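Local coordinates for F420-reducing hydrogenase, subunit beta (Methanothermobacter marburgensis, PDB 4OMF), which probably passes electrons from an iron-sulfur cluster through FAD to coenzyme F420, as the beta subunit of the F420-reducing hydrogenase, at residues G98-P103 against V130-M135; I126-G131 against L202-T207; P57-A62 against T77-V82. One frame throughout, in Å; residues are numbered along the deposited sequence.

Interaction 1: G98-P103 against V130-M135. With FAD (flavin-adenine dinucleotide), chain R; SF4 (iron/sulfur cluster), chain N.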
loop_
_atom_site.group_PDB
_atom_site.type_symbol
_atom_site.label_atom_id
_atom_site.label_comp_id
_atom_site.label_asym_id
_atom_site.label_seq_id
_atom_site.Cartn_x
_atom_site.Cartn_y
_atom_site.Cartn_z
ATOM N N GLY C 98 24.181 23.438 -5.916
ATOM C CA GLY C 98 25.117 23.041 -4.877
ATOM C C GLY C 98 24.401 22.275 -3.773
ATOM O O GLY C 98 23.174 22.342 -3.652
ATOM N N THR C 99 25.154 21.536 -2.955
ATOM C CA THR C 99 24.532 20.970 -1.763
ATOM C C THR C 99 25.592 20.622 -0.742
ATOM O O THR C 99 26.779 20.544 -1.066
ATOM C CB THR C 99 23.689 19.700 -2.084
ATOM O OG1 THR C 99 22.921 19.338 -0.923
ATOM C CG2 THR C 99 24.591 18.539 -2.498
ATOM N N VAL C 100 25.159 20.435 0.493
ATOM C CA VAL C 100 26.031 19.914 1.527
ATOM C C VAL C 100 25.474 18.554 1.928
ATOM O O VAL C 100 24.244 18.369 1.961
ATOM C CB VAL C 100 26.115 20.870 2.741
ATOM C CG1 VAL C 100 24.727 21.201 3.258
ATOM C CG2 VAL C 100 27.021 20.279 3.855
ATOM N N ALA C 101 26.376 17.605 2.189
ATOM C CA ALA C 101 25.970 16.222 2.442
ATOM C C ALA C 101 26.957 15.508 3.365
ATOM O O ALA C 101 28.150 15.654 3.206
ATOM C CB ALA C 101 25.851 15.460 1.110
ATOM N N ILE C 102 26.445 14.741 4.316
ATOM C CA ILE C 102 27.265 13.789 5.065
ATOM C C ILE C 102 27.589 12.600 4.126
ATOM O O ILE C 102 27.033 12.513 3.036
ATOM C CB ILE C 102 26.545 13.350 6.359
ATOM C CG1 ILE C 102 25.139 12.810 6.060
ATOM C CG2 ILE C 102 26.473 14.540 7.342
ATOM C CD1 ILE C 102 24.424 12.236 7.309
ATOM N N PRO C 103 28.523 11.717 4.514
ATOM C CA PRO C 103 28.968 10.714 3.526
ATOM C C PRO C 103 27.849 9.828 2.937
ATOM O O PRO C 103 27.857 9.619 1.727
ATOM C CB PRO C 103 29.980 9.878 4.311
ATOM C CG PRO C 103 30.623 10.912 5.256
ATOM C CD PRO C 103 29.429 11.781 5.685
ATOM N N VAL C 130 29.527 19.610 -1.480
ATOM C CA VAL C 130 30.422 19.754 -0.330
ATOM C C VAL C 130 30.107 18.659 0.685
ATOM O O VAL C 130 28.994 18.565 1.166
ATOM C CB VAL C 130 30.303 21.151 0.358
ATOM C CG1 VAL C 130 31.369 21.289 1.454
ATOM C CG2 VAL C 130 30.470 22.285 -0.671
ATOM N N GLY C 131 31.093 17.842 1.021
ATOM C CA GLY C 131 30.862 16.770 1.974
ATOM C C GLY C 131 31.299 17.206 3.357
ATOM O O GLY C 131 32.261 17.962 3.477
ATOM N N ILE C 132 30.593 16.771 4.396
ATOM C CA ILE C 132 31.070 17.034 5.753
ATOM C C ILE C 132 31.320 15.708 6.458
ATOM O O ILE C 132 30.651 14.722 6.167
ATOM C CB ILE C 132 30.101 17.924 6.558
ATOM C CG1 ILE C 132 28.668 17.391 6.513
ATOM C CG2 ILE C 132 30.130 19.368 6.013
ATOM C CD1 ILE C 132 27.686 18.235 7.347
ATOM N N TYR C 133 32.313 15.686 7.351
ATOM C CA TYR C 133 32.723 14.442 8.015
ATOM C C TYR C 133 31.626 13.961 8.952
ATOM O O TYR C 133 30.917 14.766 9.551
ATOM C CB TYR C 133 34.019 14.603 8.831
ATOM C CG TYR C 133 35.235 15.187 8.126
ATOM C CD1 TYR C 133 35.299 15.300 6.729
ATOM C CD2 TYR C 133 36.314 15.641 8.875
ATOM C CE1 TYR C 133 36.423 15.861 6.103
ATOM C CE2 TYR C 133 37.437 16.198 8.258
ATOM C CZ TYR C 133 37.482 16.304 6.881
ATOM O OH TYR C 133 38.595 16.867 6.294
ATOM N N CYS C 134 31.509 12.646 9.107
ATOM C CA CYS C 134 30.481 12.092 9.980
ATOM C C CYS C 134 30.886 10.755 10.587
ATOM O O CYS C 134 31.380 9.884 9.874
ATOM C CB CYS C 134 29.182 11.917 9.204
ATOM S SG CYS C 134 27.821 11.372 10.252
ATOM N N MET C 135 30.635 10.580 11.887
ATOM C CA MET C 135 30.918 9.301 12.557
ATOM C C MET C 135 29.626 8.573 12.977
ATOM O O MET C 135 29.603 7.358 13.155
ATOM C CB MET C 135 31.815 9.529 13.778
ATOM C CG MET C 135 32.299 8.245 14.426
ATOM S SD MET C 135 33.499 7.365 13.400
ATOM C CE MET C 135 34.989 8.312 13.746
HETATM P PA FAD R . 28.829 25.895 8.514
HETATM O O1A FAD R . 28.535 25.877 9.992
HETATM O O2A FAD R . 29.180 27.144 7.761
HETATM O O5B FAD R . 27.575 25.246 7.777
HETATM C C5B FAD R . 27.198 23.939 8.234
HETATM C C4B FAD R . 26.426 23.263 7.099
HETATM O O4B FAD R . 26.084 21.934 7.494
HETATM C C3B FAD R . 25.131 24.016 6.821
HETATM O O3B FAD R . 24.961 24.274 5.419
HETATM C C2B FAD R . 24.059 23.046 7.299
HETATM O O2B FAD R . 22.886 23.138 6.475
HETATM C C1B FAD R . 24.724 21.688 7.179
HETATM N N9A FAD R . 24.138 20.749 8.152
HETATM C C8A FAD R . 24.021 20.960 9.475
HETATM N N7A FAD R . 23.452 19.891 10.081
HETATM C C5A FAD R . 23.206 18.976 9.102
HETATM C C6A FAD R . 22.596 17.628 9.047
HETATM N N6A FAD R . 22.113 17.023 10.165
HETATM N N1A FAD R . 22.544 17.030 7.847
HETATM C C2A FAD R . 22.982 17.621 6.715
HETATM N N3A FAD R . 23.539 18.855 6.681
HETATM C C4A FAD R . 23.666 19.552 7.839
HETATM N N1 FAD R . 32.768 16.815 11.810
HETATM C C2 FAD R . 33.909 16.058 12.067
HETATM O O2 FAD R . 35.022 16.619 12.034
HETATM N N3 FAD R . 33.769 14.717 12.396
HETATM C C4 FAD R . 32.527 14.117 12.420
HETATM O O4 FAD R . 32.450 12.896 12.683
HETATM C C4X FAD R . 31.422 14.960 12.816
HETATM N N5 FAD R . 30.115 14.268 12.951
HETATM C C5X FAD R . 29.058 14.904 12.154
HETATM C C6 FAD R . 27.816 14.251 12.201
HETATM C C7 FAD R . 26.681 14.872 11.666
HETATM C C7M FAD R . 25.332 14.166 11.700
HETATM C C8 FAD R . 26.817 16.143 11.112
HETATM C C8M FAD R . 25.665 16.922 10.506
HETATM C C9 FAD R . 28.059 16.812 11.075
HETATM C C9A FAD R . 29.177 16.230 11.684
HETATM N N10 FAD R . 30.450 16.848 11.564
HETATM C C10 FAD R . 31.549 16.325 12.220
HETATM C "C1'" FAD R . 30.708 18.021 10.706
HETATM C "C2'" FAD R . 30.642 19.344 11.424
HETATM O "O2'" FAD R . 29.994 19.318 12.611
HETATM C "C3'" FAD R . 30.386 20.378 10.597
HETATM O "O3'" FAD R . 29.108 20.411 10.145
HETATM C "C4'" FAD R . 31.433 20.689 9.541
HETATM O "O4'" FAD R . 32.749 20.842 10.114
HETATM C "C5'" FAD R . 31.050 21.937 8.739
HETATM O "O5'" FAD R . 31.297 23.100 9.516
HETATM P P FAD R . 31.416 24.542 8.834
HETATM O O1P FAD R . 32.387 24.398 7.682
HETATM O O2P FAD R . 31.709 25.573 9.884
HETATM O O3P FAD R . 29.933 24.749 8.195
HETATM FE FE1 SF4 N . 25.455 8.425 7.354
HETATM FE FE2 SF4 N . 27.651 7.028 7.844
HETATM FE FE3 SF4 N . 25.748 7.144 9.713
HETATM FE FE4 SF4 N . 27.174 9.369 9.201
HETATM S S1 SF4 N . 28.009 7.390 10.084
HETATM S S2 SF4 N . 24.863 9.242 9.383
HETATM S S3 SF4 N . 27.623 9.141 6.995
HETATM S S4 SF4 N . 25.549 6.140 7.660
#
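Val100 and Ala101 pair with Val130 and Gly131 as parallel strands whose axes approach to 4.7 Å, bonded through Val130 N to Thr99 O, Ala101 N to Val130 O, and Ile132 N to Ala101 O, the last at 2.9 Å. Past this bond the chains run on to the cluster and flavin. With its CG1 set between the backbone N and the carbonyl carbon (chi1 51°), Ile132 lays that atom obliquely across Ile102 CG2 at 3.7 Å. Its CG2 meets Val100 CG2 at 3.9 Å, and CD1 touches the ribityl chain of FAD. If an alanine stood at Ile132, both branches would be gone and a gap would probably open between Val100, Ile102 and the ribityl chain. Pro103, at the start of helix 103-114, brings CD to 3.2 Å from Ile132 O, a buried oxygen with no partner in the model; CD also abuts Cys134 CB. With SG anti to the backbone N (chi1 -175°), Cys134 turns its sulfur to the cluster, where SG binds iron FE4 at 2.4 Å. SG also lies 3.5 Å from FAD C6, so one thiolate touches both redox groups, consistent with a short path for electrons between them.

Interaction 2: I126-G131 against L202-T207. With KEN (N,N-dimethylmethanamine), chain P.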
loop_
_atom_site.group_PDB
_atom_site.type_symbol
_atom_site.label_atom_id
_atom_site.label_comp_id
_atom_site.label_asym_id
_atom_site.label_seq_id
_atom_site.Cartn_x
_atom_site.Cartn_y
_atom_site.Cartn_z
ATOM N N ILE C 126 24.247 19.105 -10.828
ATOM C CA ILE C 126 24.985 19.240 -9.584
ATOM C C ILE C 126 26.398 19.740 -9.905
ATOM O O ILE C 126 27.163 19.057 -10.596
ATOM C CB ILE C 126 25.014 17.915 -8.821
ATOM C CG1 ILE C 126 23.577 17.472 -8.537
ATOM C CG2 ILE C 126 25.819 18.050 -7.526
ATOM C CD1 ILE C 126 23.481 16.232 -7.733
ATOM N N LYS C 127 26.726 20.949 -9.456
ATOM C CA LYS C 127 28.012 21.558 -9.806
ATOM C C LYS C 127 28.995 21.601 -8.627
ATOM O O LYS C 127 30.203 21.721 -8.812
ATOM C CB LYS C 127 27.816 22.977 -10.343
ATOM C CG LYS C 127 26.890 23.054 -11.561
ATOM C CD LYS C 127 27.412 22.230 -12.740
ATOM C CE LYS C 127 26.421 22.251 -13.918
ATOM N NZ LYS C 127 26.907 21.379 -15.024
ATOM N N LEU C 128 28.470 21.519 -7.411
ATOM C CA LEU C 128 29.333 21.533 -6.230
ATOM C C LEU C 128 28.719 20.714 -5.120
ATOM O O LEU C 128 27.653 21.052 -4.592
ATOM C CB LEU C 128 29.567 22.953 -5.748
ATOM C CG LEU C 128 30.343 23.152 -4.445
ATOM C CD1 LEU C 128 31.761 22.647 -4.579
ATOM C CD2 LEU C 128 30.318 24.604 -4.096
ATOM N N LEU C 129 29.389 19.633 -4.769
ATOM C CA LEU C 129 28.917 18.780 -3.686
ATOM C C LEU C 129 29.906 18.894 -2.541
ATOM O O LEU C 129 30.999 18.347 -2.616
ATOM C CB LEU C 129 28.769 17.329 -4.164
ATOM C CG LEU C 129 27.910 16.308 -3.399
ATOM C CD1 LEU C 129 28.018 14.926 -4.054
ATOM C CD2 LEU C 129 28.288 16.211 -1.938
ATOM N N VAL C 130 29.527 19.610 -1.480
ATOM C CA VAL C 130 30.422 19.754 -0.330
ATOM C C VAL C 130 30.107 18.659 0.685
ATOM O O VAL C 130 28.994 18.565 1.166
ATOM C CB VAL C 130 30.303 21.151 0.358
ATOM C CG1 VAL C 130 31.369 21.289 1.454
ATOM C CG2 VAL C 130 30.470 22.285 -0.671
ATOM N N GLY C 131 31.093 17.842 1.021
ATOM C CA GLY C 131 30.862 16.770 1.974
ATOM C C GLY C 131 31.299 17.206 3.357
ATOM O O GLY C 131 32.261 17.962 3.477
ATOM N N LEU C 202 33.622 10.777 -1.432
ATOM C CA LEU C 202 33.154 10.950 -2.804
ATOM C C LEU C 202 32.704 12.386 -3.104
ATOM O O LEU C 202 32.200 12.669 -4.190
ATOM C CB LEU C 202 32.012 9.961 -3.105
ATOM C CG LEU C 202 32.435 8.482 -2.975
ATOM C CD1 LEU C 202 31.278 7.504 -3.203
ATOM C CD2 LEU C 202 33.575 8.173 -3.916
ATOM N N ALA C 203 32.878 13.295 -2.142
ATOM C CA ALA C 203 32.446 14.675 -2.332
ATOM C C ALA C 203 33.428 15.431 -3.228
ATOM O O ALA C 203 34.562 14.991 -3.416
ATOM C CB ALA C 203 32.312 15.392 -0.984
ATOM N N ASP C 204 33.011 16.575 -3.756
ATOM C CA ASP C 204 33.951 17.422 -4.490
ATOM C C ASP C 204 35.041 17.991 -3.574
ATOM O O ASP C 204 36.216 18.019 -3.947
ATOM C CB ASP C 204 33.232 18.567 -5.164
ATOM C CG ASP C 204 32.354 18.107 -6.303
ATOM O OD1 ASP C 204 32.802 17.247 -7.100
ATOM O OD2 ASP C 204 31.232 18.620 -6.409
ATOM N N VAL C 205 34.605 18.511 -2.425
ATOM C CA VAL C 205 35.457 19.043 -1.351
ATOM C C VAL C 205 34.853 18.509 -0.074
ATOM O O VAL C 205 33.630 18.534 0.056
ATOM C CB VAL C 205 35.435 20.584 -1.254
ATOM C CG1 VAL C 205 36.552 21.087 -0.353
ATOM C CG2 VAL C 205 35.485 21.223 -2.590
ATOM N N SER C 206 35.679 18.057 0.866
ATOM C CA SER C 206 35.168 17.524 2.129
ATOM C C SER C 206 35.713 18.333 3.310
ATOM O O SER C 206 36.869 18.745 3.293
ATOM C CB SER C 206 35.554 16.049 2.287
ATOM O OG SER C 206 35.183 15.269 1.158
ATOM N N THR C 207 34.896 18.570 4.333
ATOM C CA THR C 207 35.382 19.389 5.430
ATOM C C THR C 207 34.812 18.946 6.779
ATOM O O THR C 207 33.730 18.365 6.854
ATOM C CB THR C 207 35.083 20.906 5.133
ATOM O OG1 THR C 207 35.664 21.754 6.133
ATOM C CG2 THR C 207 33.586 21.159 5.056
HETATM C CA1 KEN P . 31.824 17.082 -9.788
HETATM C CB1 KEN P . 29.568 16.309 -10.581
HETATM C CC1 KEN P . 29.760 17.321 -8.342
HETATM N NE1 KEN P . 30.317 17.329 -9.752
#
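Ala203 points its CB at the backbone of Gly131, 3.4 Å from Gly131 N, on the side of the strand where Leu129 also projects. A CB on Gly131 would fall only 2.6 Å from that methyl, so the close approach depends on the missing side chain. Leu129 reaches the same methyl from the flank, through CD2 at 4.2 Å, and its side chain also packs on Thr106 and Arg110 of helix 103-114. Asp204 leans toward the strand with its carboxylate beside the strand edge at Leu129. OD2 faces Leu129 N, but its place is less sure because it is crowded against the bound N,N-dimethylmethanamine; OD1 is held by a salt bridge to Arg110 and a hydrogen bond to Thr223. Asp204 N gives its hydrogen to Leu129 O at 2.9 Å, in the carbonyl plane. Val205 N, 3.6 Å from that oxygen, is buried with no partner in the model. Regular pairing follows: Gly131 N bonds to Val205 O at 2.8 Å and nearly straight (168°), and Thr207 N to Gly131 O. On the opposite face, Thr207 sets CG2 4.2 Å from Val130 CG1, while Leu128 CD1 only grazes Val205 CG2. Leu128 and Thr207 both pack on helix 28-39. Parallel strands 126-132 and 205-208 are thus neighbours in the middle of a mixed sheet, with helix 103-114 on the Leu129 face and helix 28-39 on the other, the layering of an alpha/beta fold.

Interaction 3: P57-A62 against T77-V82. With FAD (flavin-adenine dinucleotide), chain R.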
loop_
_atom_site.group_PDB
_atom_site.type_symbol
_atom_site.label_atom_id
_atom_site.label_comp_id
_atom_site.label_asym_id
_atom_site.label_seq_id
_atom_site.Cartn_x
_atom_site.Cartn_y
_atom_site.Cartn_z
ATOM N N PRO C 57 16.262 20.106 12.066
ATOM C CA PRO C 57 16.299 20.879 10.821
ATOM C C PRO C 57 15.429 20.273 9.729
ATOM O O PRO C 57 14.988 19.134 9.828
ATOM C CB PRO C 57 17.777 20.834 10.420
ATOM C CG PRO C 57 18.277 19.525 11.010
ATOM C CD PRO C 57 17.516 19.376 12.324
ATOM N N GLN C 58 15.178 21.060 8.691
ATOM C CA GLN C 58 14.510 20.565 7.490
ATOM C C GLN C 58 15.317 20.986 6.262
ATOM O O GLN C 58 15.763 22.143 6.164
ATOM C CB GLN C 58 13.069 21.090 7.412
ATOM C CG GLN C 58 12.142 20.486 8.477
ATOM C CD GLN C 58 11.741 19.035 8.172
ATOM O OE1 GLN C 58 11.792 18.583 7.016
ATOM N NE2 GLN C 58 11.339 18.301 9.211
ATOM N N PRO C 59 15.507 20.058 5.323
ATOM C CA PRO C 59 16.178 20.425 4.067
ATOM C C PRO C 59 15.416 21.529 3.374
ATOM O O PRO C 59 14.177 21.546 3.401
ATOM C CB PRO C 59 16.143 19.135 3.242
ATOM C CG PRO C 59 15.953 18.039 4.267
ATOM C CD PRO C 59 15.111 18.640 5.350
ATOM N N MET C 60 16.146 22.444 2.760
ATOM C CA MET C 60 15.516 23.569 2.080
ATOM C C MET C 60 16.449 24.066 0.972
ATOM O O MET C 60 17.664 23.832 1.020
ATOM C CB MET C 60 15.191 24.688 3.073
ATOM C CG MET C 60 16.422 25.344 3.713
ATOM S SD MET C 60 17.107 26.698 2.730
ATOM C CE MET C 60 15.693 27.790 2.596
ATOM N N VAL C 61 15.882 24.740 -0.023
ATOM C CA VAL C 61 16.680 25.237 -1.150
ATOM C C VAL C 61 17.027 26.696 -0.897
ATOM O O VAL C 61 16.146 27.542 -0.893
ATOM C CB VAL C 61 15.912 25.112 -2.498
ATOM C CG1 VAL C 61 16.747 25.631 -3.661
ATOM C CG2 VAL C 61 15.474 23.669 -2.737
ATOM N N ALA C 62 18.298 26.987 -0.649
ATOM C CA ALA C 62 18.709 28.355 -0.357
ATOM C C ALA C 62 19.118 29.023 -1.645
ATOM O O ALA C 62 19.887 28.445 -2.411
ATOM C CB ALA C 62 19.883 28.380 0.664
ATOM N N THR C 77 21.224 15.475 14.086
ATOM C CA THR C 77 20.091 14.601 13.837
ATOM C C THR C 77 19.775 14.644 12.346
ATOM O O THR C 77 20.504 15.265 11.540
ATOM C CB THR C 77 18.859 14.977 14.707
ATOM O OG1 THR C 77 17.830 13.977 14.564
ATOM C CG2 THR C 77 18.295 16.326 14.310
ATOM N N PHE C 78 18.722 13.947 11.943
ATOM C CA PHE C 78 18.474 13.749 10.520
ATOM C C PHE C 78 18.048 15.016 9.795
ATOM O O PHE C 78 17.190 15.755 10.267
ATOM C CB PHE C 78 17.390 12.682 10.305
ATOM C CG PHE C 78 17.628 11.410 11.065
ATOM C CD1 PHE C 78 16.643 10.882 11.882
ATOM C CD2 PHE C 78 18.832 10.728 10.954
ATOM C CE1 PHE C 78 16.851 9.700 12.582
ATOM C CE2 PHE C 78 19.051 9.564 11.656
ATOM C CZ PHE C 78 18.053 9.043 12.477
ATOM N N SER C 79 18.647 15.246 8.630
ATOM C CA SER C 79 18.160 16.222 7.670
ATOM C C SER C 79 18.397 15.570 6.324
ATOM O O SER C 79 19.510 15.593 5.820
ATOM C CB SER C 79 18.891 17.556 7.774
ATOM O OG SER C 79 18.411 18.481 6.803
ATOM N N PRO C 80 17.361 14.926 5.762
ATOM C CA PRO C 80 17.595 14.123 4.553
ATOM C C PRO C 80 17.743 15.023 3.337
ATOM O O PRO C 80 16.819 15.114 2.518
ATOM C CB PRO C 80 16.331 13.256 4.447
ATOM C CG PRO C 80 15.616 13.410 5.775
ATOM C CD PRO C 80 15.986 14.786 6.256
ATOM N N ASN C 81 18.901 15.669 3.224
ATOM C CA ASN C 81 19.115 16.720 2.231
ATOM C C ASN C 81 18.897 16.275 0.802
ATOM O O ASN C 81 18.487 17.079 -0.023
ATOM C CB ASN C 81 20.540 17.293 2.353
ATOM C CG ASN C 81 20.693 18.215 3.533
ATOM O OD1 ASN C 81 19.741 18.466 4.267
ATOM N ND2 ASN C 81 21.896 18.743 3.718
ATOM N N VAL C 82 19.171 15.004 0.506
ATOM C CA VAL C 82 19.016 14.524 -0.859
ATOM C C VAL C 82 17.578 14.677 -1.329
ATOM O O VAL C 82 17.358 14.871 -2.525
ATOM C CB VAL C 82 19.455 13.042 -1.001
ATOM C CG1 VAL C 82 19.446 12.582 -2.470
ATOM C CG2 VAL C 82 20.845 12.866 -0.414
HETATM P PA FAD R . 28.829 25.895 8.514
HETATM O O1A FAD R . 28.535 25.877 9.992
HETATM O O2A FAD R . 29.180 27.144 7.761
HETATM O O5B FAD R . 27.575 25.246 7.777
HETATM C C5B FAD R . 27.198 23.939 8.234
HETATM C C4B FAD R . 26.426 23.263 7.099
HETATM O O4B FAD R . 26.084 21.934 7.494
HETATM C C3B FAD R . 25.131 24.016 6.821
HETATM O O3B FAD R . 24.961 24.274 5.419
HETATM C C2B FAD R . 24.059 23.046 7.299
HETATM O O2B FAD R . 22.886 23.138 6.475
HETATM C C1B FAD R . 24.724 21.688 7.179
HETATM N N9A FAD R . 24.138 20.749 8.152
HETATM C C8A FAD R . 24.021 20.960 9.475
HETATM N N7A FAD R . 23.452 19.891 10.081
HETATM C C5A FAD R . 23.206 18.976 9.102
HETATM C C6A FAD R . 22.596 17.628 9.047
HETATM N N6A FAD R . 22.113 17.023 10.165
HETATM N N1A FAD R . 22.544 17.030 7.847
HETATM C C2A FAD R . 22.982 17.621 6.715
HETATM N N3A FAD R . 23.539 18.855 6.681
HETATM C C4A FAD R . 23.666 19.552 7.839
HETATM N N1 FAD R . 32.768 16.815 11.810
HETATM C C2 FAD R . 33.909 16.058 12.067
HETATM O O2 FAD R . 35.022 16.619 12.034
HETATM N N3 FAD R . 33.769 14.717 12.396
HETATM C C4 FAD R . 32.527 14.117 12.420
HETATM O O4 FAD R . 32.450 12.896 12.683
HETATM C C4X FAD R . 31.422 14.960 12.816
HETATM N N5 FAD R . 30.115 14.268 12.951
HETATM C C5X FAD R . 29.058 14.904 12.154
HETATM C C6 FAD R . 27.816 14.251 12.201
HETATM C C7 FAD R . 26.681 14.872 11.666
HETATM C C7M FAD R . 25.332 14.166 11.700
HETATM C C8 FAD R . 26.817 16.143 11.112
HETATM C C8M FAD R . 25.665 16.922 10.506
HETATM C C9 FAD R . 28.059 16.812 11.075
HETATM C C9A FAD R . 29.177 16.230 11.684
HETATM N N10 FAD R . 30.450 16.848 11.564
HETATM C C10 FAD R . 31.549 16.325 12.220
HETATM C "C1'" FAD R . 30.708 18.021 10.706
HETATM C "C2'" FAD R . 30.642 19.344 11.424
HETATM O "O2'" FAD R . 29.994 19.318 12.611
HETATM C "C3'" FAD R . 30.386 20.378 10.597
HETATM O "O3'" FAD R . 29.108 20.411 10.145
HETATM C "C4'" FAD R . 31.433 20.689 9.541
HETATM O "O4'" FAD R . 32.749 20.842 10.114
HETATM C "C5'" FAD R . 31.050 21.937 8.739
HETATM O "O5'" FAD R . 31.297 23.100 9.516
HETATM P P FAD R . 31.416 24.542 8.834
HETATM O O1P FAD R . 32.387 24.398 7.682
HETATM O O2P FAD R . 31.709 25.573 9.884
HETATM O O3P FAD R . 29.933 24.749 8.195
HETATM O O HOH W 1 15.530 17.022 11.621
#
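Ser79, which touches the adenine of FAD and the rings of Pro57 and Pro59, sets its CB off one face of the adenine at the N1A rim, 3.7 Å from FAD N1A. The loop 77-82, bent by an inverse gamma turn at Pro80, thus lies between the adenine and strand 56-62, outermost in the sheet of this chain. At the adenine's edges stand Thr77 O, which accepts a weak hydrogen bond from FAD N6A at 2.8 Å, and, displaced from the plane to the Ser79 side, Asn81 ND2 at 3.4 Å from FAD C2A. On the strand side Ser79 CB meets Pro57 CG, while Ser79 OG sits 3.6 Å from both CG and CD of Pro59. A weak bond from Asn81 N to Ser79 O closes the turn, which brings Pro80 CD to 3.8 Å from Pro59 CG. It also places the Asn81 amide between Pro59 and the adenine: OD1 abuts CB and CG of Pro59, ND2 faces the adenine and is bonded to Val100 O. Ser79 OG, anti to the backbone N (chi1 179°), donates to Asn81 OD1 at 2.9 Å, which fixes the rotation of the amide. At the other end Pro57 CD meets Thr77 CG2, the threonine hydroxyl being bonded to Phe138 O. Another protein chain of the assembly packs on Phe78 and Pro80. No direct hydrogen bond joins strand and loop; beside the proline packing, one water bridges them, donating to Phe78 O at a doubtfully short distance and to Pro57 O at 2.8 Å.

In the fold
All three contacts involve strands of one mixed sheet, interaction 3 through its edge strand 56-62. Interactions 1 and 2 have centres about 7 Å apart and share Val130 and Gly131, since strand 126-132 runs between 97-101 and 205-208; the first pair also forms a beta-alpha-beta unit with helix 103-114. Interaction 3 comes earliest along the chain, with its centre about 12 Å from that of interaction 1 and 16 Å from that of interaction 2. Asn81 links it to Val100 of interaction 1. Interaction 3 holds the adenine end of FAD, whereas 130-135 follows the ribityl chain to the flavin and cluster, so the dinucleotide extends from one contact to the other.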